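Long-range contact in rhodanese domain-containing protein (Thermoplasma volcanium GSS1, PDB 3GK5), which is of unknown function but contains a rhodanese-like domain, the part modelled here, and may transfer sulfur, as other rhodanese-like proteins do: residues K16-E28 with K56-S68. Numbering follows the deposited sequence.
Sequences KAYTVLDVREPFE and KKYAVICAHGNRS
Arg-67 bends at its CG-CD bond (chi3 -70°), and Glu-28 keeps its chain straight (chi2 177°); the two reach toward each other from the two segments. The guanidinium grips the carboxylate end-on. Arg-67 NH2 lies 3.0 Å from Glu-28 OE1, on its syn lone pair, and Arg-67 NH1 lies 3.1 Å from Glu-28 OE2. The two flat groups are nearly coplanar. Glu-28 OE1 also accepts the backbone N-H of Glu-25, at 2.8 Å from Glu-25 N. Arg-24 CA sits over one face of the Arg-67 guanidinium. With an alanine at Glu-28, Arg-67 is likely to lose its two-point partner and be less firmly fixed, and Glu-25 N to lose its acceptor.

Next to this pair, Arg-24 holds Asp-22 side-on through NE and NH2, and the Asp-22 OD2 to Arg-24 N bond makes an Asx turn. Arg-24 NH2 also bonds Gly-32 O. The Arg-24 CD methylene lies 3.5 Å from Ala-63 N.

The strands 19-22 and 58-61 are parallel neighbours in the central sheet. Leu-21 bonds both ways: its N to Ala-59 O at 2.8 Å and its O to Ile-61 N at 2.9 Å. At the other end of the contact, Lys-57 curls alongside Tyr-18 and gives its NZ proton to Tyr-18 OH at 2.9 Å.

The loop from Cys-62 to Arg-67 has the length and the cysteine and arginine ends of the rhodanese active-site loop, so Cys-62 is probably the sulfur-carrying cysteine. Gly-65 N bonds Cys-62 SG; Arg-67 N and NE add weak bonds. The contact thus sets a charge-paired arginine beside a sulfur that accepts N-H groups, which probably helps to fix the loop's shape.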
loop_
_atom_site.group_PDB
_atom_site.type_symbol
_atom_site.label_atom_id
_atom_site.label_comp_id
_atom_site.label_asym_id
_atom_site.label_seq_id
_atom_site.Cartn_x
_atom_site.Cartn_y
_atom_site.Cartn_z
ATOM N N LYS A 16 12.446 -4.239 -0.895
ATOM C CA LYS A 16 13.347 -3.107 -0.699
ATOM C C LYS A 16 13.203 -2.073 -1.814
ATOM O O LYS A 16 13.565 -0.907 -1.649
ATOM C CB LYS A 16 14.804 -3.595 -0.614
ATOM C CG LYS A 16 15.111 -4.476 0.594
ATOM C CD LYS A 16 16.529 -5.042 0.509
ATOM C CE LYS A 16 16.851 -6.019 1.640
ATOM N NZ LYS A 16 18.189 -6.680 1.452
ATOM N N ALA A 17 12.675 -2.498 -2.955
ATOM C CA ALA A 17 12.496 -1.574 -4.066
ATOM C C ALA A 17 11.220 -0.734 -3.916
ATOM O O ALA A 17 11.064 0.294 -4.581
ATOM C CB ALA A 17 12.471 -2.336 -5.383
ATOM N N TYR A 18 10.312 -1.166 -3.047
ATOM C CA TYR A 18 9.068 -0.434 -2.838
ATOM C C TYR A 18 8.969 0.162 -1.457
ATOM O O TYR A 18 9.732 -0.180 -0.554
ATOM C CB TYR A 18 7.841 -1.332 -3.033
ATOM C CG TYR A 18 7.659 -1.862 -4.430
ATOM C CD1 TYR A 18 8.378 -2.971 -4.874
ATOM C CD2 TYR A 18 6.757 -1.255 -5.311
ATOM C CE1 TYR A 18 8.203 -3.463 -6.162
ATOM C CE2 TYR A 18 6.573 -1.737 -6.601
ATOM C CZ TYR A 18 7.299 -2.841 -7.021
ATOM O OH TYR A 18 7.138 -3.306 -8.304
ATOM N N THR A 19 7.998 1.055 -1.318
ATOM C CA THR A 19 7.687 1.726 -0.068
ATOM C C THR A 19 6.194 1.516 0.080
ATOM O O THR A 19 5.409 2.225 -0.519
ATOM C CB THR A 19 7.955 3.228 -0.145
ATOM O OG1 THR A 19 9.361 3.461 -0.293
ATOM C CG2 THR A 19 7.442 3.919 1.117
ATOM N N VAL A 20 5.815 0.524 0.870
ATOM C CA VAL A 20 4.415 0.193 1.074
ATOM C C VAL A 20 3.591 1.343 1.639
ATOM O O VAL A 20 3.941 1.904 2.679
ATOM C CB VAL A 20 4.282 -1.004 2.029
ATOM C CG1 VAL A 20 2.836 -1.387 2.179
ATOM C CG2 VAL A 20 5.103 -2.169 1.515
ATOM N N LEU A 21 2.500 1.689 0.956
ATOM C CA LEU A 21 1.603 2.749 1.425
ATOM C C LEU A 21 0.319 2.061 1.885
ATOM O O LEU A 21 -0.421 1.507 1.069
ATOM C CB LEU A 21 1.254 3.721 0.300
ATOM C CG LEU A 21 0.959 5.184 0.647
ATOM C CD1 LEU A 21 0.087 5.771 -0.455
ATOM C CD2 LEU A 21 0.269 5.324 1.985
ATOM N N ASP A 22 0.052 2.101 3.187
ATOM C CA ASP A 22 -1.141 1.460 3.738
ATOM C C ASP A 22 -2.234 2.508 3.872
ATOM O O ASP A 22 -2.131 3.412 4.696
ATOM C CB ASP A 22 -0.813 0.834 5.098
ATOM C CG ASP A 22 -1.912 -0.060 5.608
ATOM O OD1 ASP A 22 -1.570 -1.098 6.222
ATOM O OD2 ASP A 22 -3.111 0.265 5.414
ATOM N N VAL A 23 -3.279 2.375 3.056
ATOM C CA VAL A 23 -4.383 3.330 3.036
ATOM C C VAL A 23 -5.595 2.951 3.873
ATOM O O VAL A 23 -6.675 3.520 3.717
ATOM C CB VAL A 23 -4.836 3.576 1.602
ATOM C CG1 VAL A 23 -3.637 4.005 0.766
ATOM C CG2 VAL A 23 -5.458 2.314 1.041
ATOM N N ARG A 24 -5.401 1.997 4.771
ATOM C CA ARG A 24 -6.455 1.535 5.661
ATOM C C ARG A 24 -6.533 2.485 6.848
ATOM O O ARG A 24 -5.656 3.324 7.038
ATOM C CB ARG A 24 -6.137 0.121 6.156
ATOM C CG ARG A 24 -5.978 -0.905 5.046
ATOM C CD ARG A 24 -5.791 -2.294 5.613
ATOM N NE ARG A 24 -4.524 -2.404 6.328
ATOM C CZ ARG A 24 -4.259 -3.329 7.243
ATOM N NH1 ARG A 24 -5.178 -4.230 7.564
ATOM N NH2 ARG A 24 -3.077 -3.349 7.835
ATOM N N GLU A 25 -7.587 2.348 7.643
ATOM C CA GLU A 25 -7.759 3.185 8.819
ATOM C C GLU A 25 -6.765 2.710 9.870
ATOM O O GLU A 25 -6.447 1.526 9.943
ATOM C CB GLU A 25 -9.195 3.090 9.350
ATOM C CG GLU A 25 -10.236 3.633 8.374
ATOM C CD GLU A 25 -9.899 5.036 7.897
ATOM O OE1 GLU A 25 -10.042 5.311 6.682
ATOM O OE2 GLU A 25 -9.494 5.871 8.737
ATOM N N PRO A 26 -6.260 3.634 10.698
ATOM C CA PRO A 26 -5.286 3.338 11.754
ATOM C C PRO A 26 -5.582 2.165 12.688
ATOM O O PRO A 26 -4.659 1.451 13.088
ATOM C CB PRO A 26 -5.148 4.674 12.492
ATOM C CG PRO A 26 -6.440 5.391 12.173
ATOM C CD PRO A 26 -6.670 5.047 10.739
ATOM N N PHE A 27 -6.850 1.948 13.028
ATOM C CA PHE A 27 -7.201 0.845 13.928
ATOM C C PHE A 27 -6.998 -0.508 13.282
ATOM O O PHE A 27 -6.963 -1.524 13.964
ATOM C CB PHE A 27 -8.662 0.953 14.395
ATOM C CG PHE A 27 -9.679 0.629 13.328
ATOM C CD1 PHE A 27 -10.031 -0.692 13.047
ATOM C CD2 PHE A 27 -10.312 1.651 12.627
ATOM C CE1 PHE A 27 -11.009 -0.985 12.083
ATOM C CE2 PHE A 27 -11.285 1.372 11.665
ATOM C CZ PHE A 27 -11.635 0.051 11.394
ATOM N N GLU A 28 -6.873 -0.519 11.964
ATOM C CA GLU A 28 -6.694 -1.762 11.239
ATOM C C GLU A 28 -5.261 -2.247 11.269
ATOM O O GLU A 28 -5.010 -3.437 11.133
ATOM C CB GLU A 28 -7.142 -1.588 9.785
ATOM C CG GLU A 28 -8.637 -1.388 9.622
ATOM C CD GLU A 28 -9.054 -1.155 8.183
ATOM O OE1 GLU A 28 -9.161 0.016 7.766
ATOM O OE2 GLU A 28 -9.275 -2.149 7.467
ATOM N N LYS A 56 10.071 7.902 -5.416
ATOM C CA LYS A 56 9.869 6.596 -4.817
ATOM C C LYS A 56 8.872 5.772 -5.590
ATOM O O LYS A 56 8.049 6.306 -6.330
ATOM C CB LYS A 56 9.399 6.725 -3.372
ATOM C CG LYS A 56 10.490 7.132 -2.424
ATOM C CD LYS A 56 9.934 7.355 -1.048
ATOM C CE LYS A 56 10.970 7.970 -0.136
ATOM N NZ LYS A 56 10.299 8.535 1.071
ATOM N N LYS A 57 8.972 4.458 -5.416
ATOM C CA LYS A 57 8.086 3.492 -6.057
ATOM C C LYS A 57 7.176 2.976 -4.949
ATOM O O LYS A 57 7.603 2.204 -4.096
ATOM C CB LYS A 57 8.914 2.344 -6.634
ATOM C CG LYS A 57 8.120 1.229 -7.295
ATOM C CD LYS A 57 7.685 1.607 -8.697
ATOM C CE LYS A 57 7.888 0.450 -9.688
ATOM N NZ LYS A 57 6.920 -0.680 -9.506
ATOM N N TYR A 58 5.922 3.406 -4.958
ATOM C CA TYR A 58 4.986 2.990 -3.924
ATOM C C TYR A 58 4.126 1.782 -4.267
ATOM O O TYR A 58 3.731 1.580 -5.417
ATOM C CB TYR A 58 4.065 4.153 -3.546
ATOM C CG TYR A 58 4.765 5.315 -2.875
ATOM C CD1 TYR A 58 5.136 6.455 -3.598
ATOM C CD2 TYR A 58 5.039 5.285 -1.508
ATOM C CE1 TYR A 58 5.756 7.535 -2.969
ATOM C CE2 TYR A 58 5.656 6.353 -0.873
ATOM C CZ TYR A 58 6.012 7.469 -1.600
ATOM O OH TYR A 58 6.625 8.512 -0.954
ATOM N N ALA A 59 3.844 0.986 -3.243
ATOM C CA ALA A 59 2.996 -0.191 -3.367
ATOM C C ALA A 59 1.802 0.087 -2.445
ATOM O O ALA A 59 1.921 0.028 -1.217
ATOM C CB ALA A 59 3.761 -1.452 -2.916
ATOM N N VAL A 60 0.656 0.405 -3.040
ATOM C CA VAL A 60 -0.536 0.734 -2.264
ATOM C C VAL A 60 -1.284 -0.504 -1.843
ATOM O O VAL A 60 -1.750 -1.282 -2.675
ATOM C CB VAL A 60 -1.502 1.623 -3.055
ATOM C CG1 VAL A 60 -2.516 2.235 -2.110
ATOM C CG2 VAL A 60 -0.738 2.683 -3.795
ATOM N N ILE A 61 -1.405 -0.677 -0.538
ATOM C CA ILE A 61 -2.070 -1.844 -0.028
ATOM C C ILE A 61 -3.352 -1.507 0.688
ATOM O O ILE A 61 -3.517 -0.430 1.250
ATOM C CB ILE A 61 -1.157 -2.620 0.909
ATOM C CG1 ILE A 61 -1.709 -4.037 1.111
ATOM C CG2 ILE A 61 -1.029 -1.874 2.215
ATOM C CD1 ILE A 61 -0.615 -5.099 1.289
ATOM N N CYS A 62 -4.255 -2.463 0.678
ATOM C CA CYS A 62 -5.550 -2.287 1.291
ATOM C C CYS A 62 -5.905 -3.553 2.080
ATOM O O CYS A 62 -5.098 -4.471 2.161
ATOM C CB CYS A 62 -6.533 -2.036 0.162
ATOM S SG CYS A 62 -8.151 -1.820 0.682
ATOM N N ALA A 63 -7.089 -3.620 2.670
ATOM C CA ALA A 63 -7.445 -4.836 3.402
ATOM C C ALA A 63 -7.685 -5.945 2.389
ATOM O O ALA A 63 -7.197 -7.064 2.553
ATOM C CB ALA A 63 -8.702 -4.625 4.261
ATOM N N HIS A 64 -8.434 -5.620 1.337
ATOM C CA HIS A 64 -8.747 -6.586 0.290
ATOM C C HIS A 64 -8.395 -6.088 -1.104
ATOM O O HIS A 64 -8.265 -6.887 -2.025
ATOM C CB HIS A 64 -10.228 -6.956 0.339
ATOM C CG HIS A 64 -10.704 -7.313 1.708
ATOM N ND1 HIS A 64 -11.401 -6.428 2.505
ATOM C CD2 HIS A 64 -10.532 -8.432 2.449
ATOM C CE1 HIS A 64 -11.635 -6.989 3.677
ATOM N NE2 HIS A 64 -11.118 -8.205 3.670
ATOM N N GLY A 65 -8.256 -4.773 -1.254
ATOM C CA GLY A 65 -7.898 -4.210 -2.544
ATOM C C GLY A 65 -8.897 -3.243 -3.155
ATOM O O GLY A 65 -8.635 -2.635 -4.193
ATOM N N ASN A 66 -10.045 -3.087 -2.515
ATOM C CA ASN A 66 -11.074 -2.195 -3.025
ATOM C C ASN A 66 -10.715 -0.722 -2.841
ATOM O O ASN A 66 -10.996 0.101 -3.711
ATOM C CB ASN A 66 -12.400 -2.524 -2.336
ATOM C CG ASN A 66 -12.206 -3.351 -1.072
ATOM O OD1 ASN A 66 -11.702 -2.858 -0.064
ATOM N ND2 ASN A 66 -12.588 -4.621 -1.130
ATOM N N ARG A 67 -10.079 -0.399 -1.716
ATOM C CA ARG A 67 -9.692 0.977 -1.414
ATOM C C ARG A 67 -8.355 1.348 -2.055
ATOM O O ARG A 67 -8.140 2.493 -2.456
ATOM C CB ARG A 67 -9.625 1.178 0.105
ATOM C CG ARG A 67 -10.983 1.034 0.800
ATOM C CD ARG A 67 -10.852 1.040 2.315
ATOM N NE ARG A 67 -10.215 -0.186 2.796
ATOM C CZ ARG A 67 -9.876 -0.421 4.062
ATOM N NH1 ARG A 67 -9.304 -1.576 4.384
ATOM N NH2 ARG A 67 -10.091 0.496 5.002
ATOM N N SER A 68 -7.454 0.378 -2.146
ATOM C CA SER A 68 -6.161 0.618 -2.756
ATOM C C SER A 68 -6.353 0.968 -4.234
ATOM O O SER A 68 -5.725 1.893 -4.745
ATOM C CB SER A 68 -5.282 -0.625 -2.623
ATOM O OG SER A 68 -5.955 -1.753 -3.141
HETATM O O HOH W 1 -9.476 3.424 4.972
#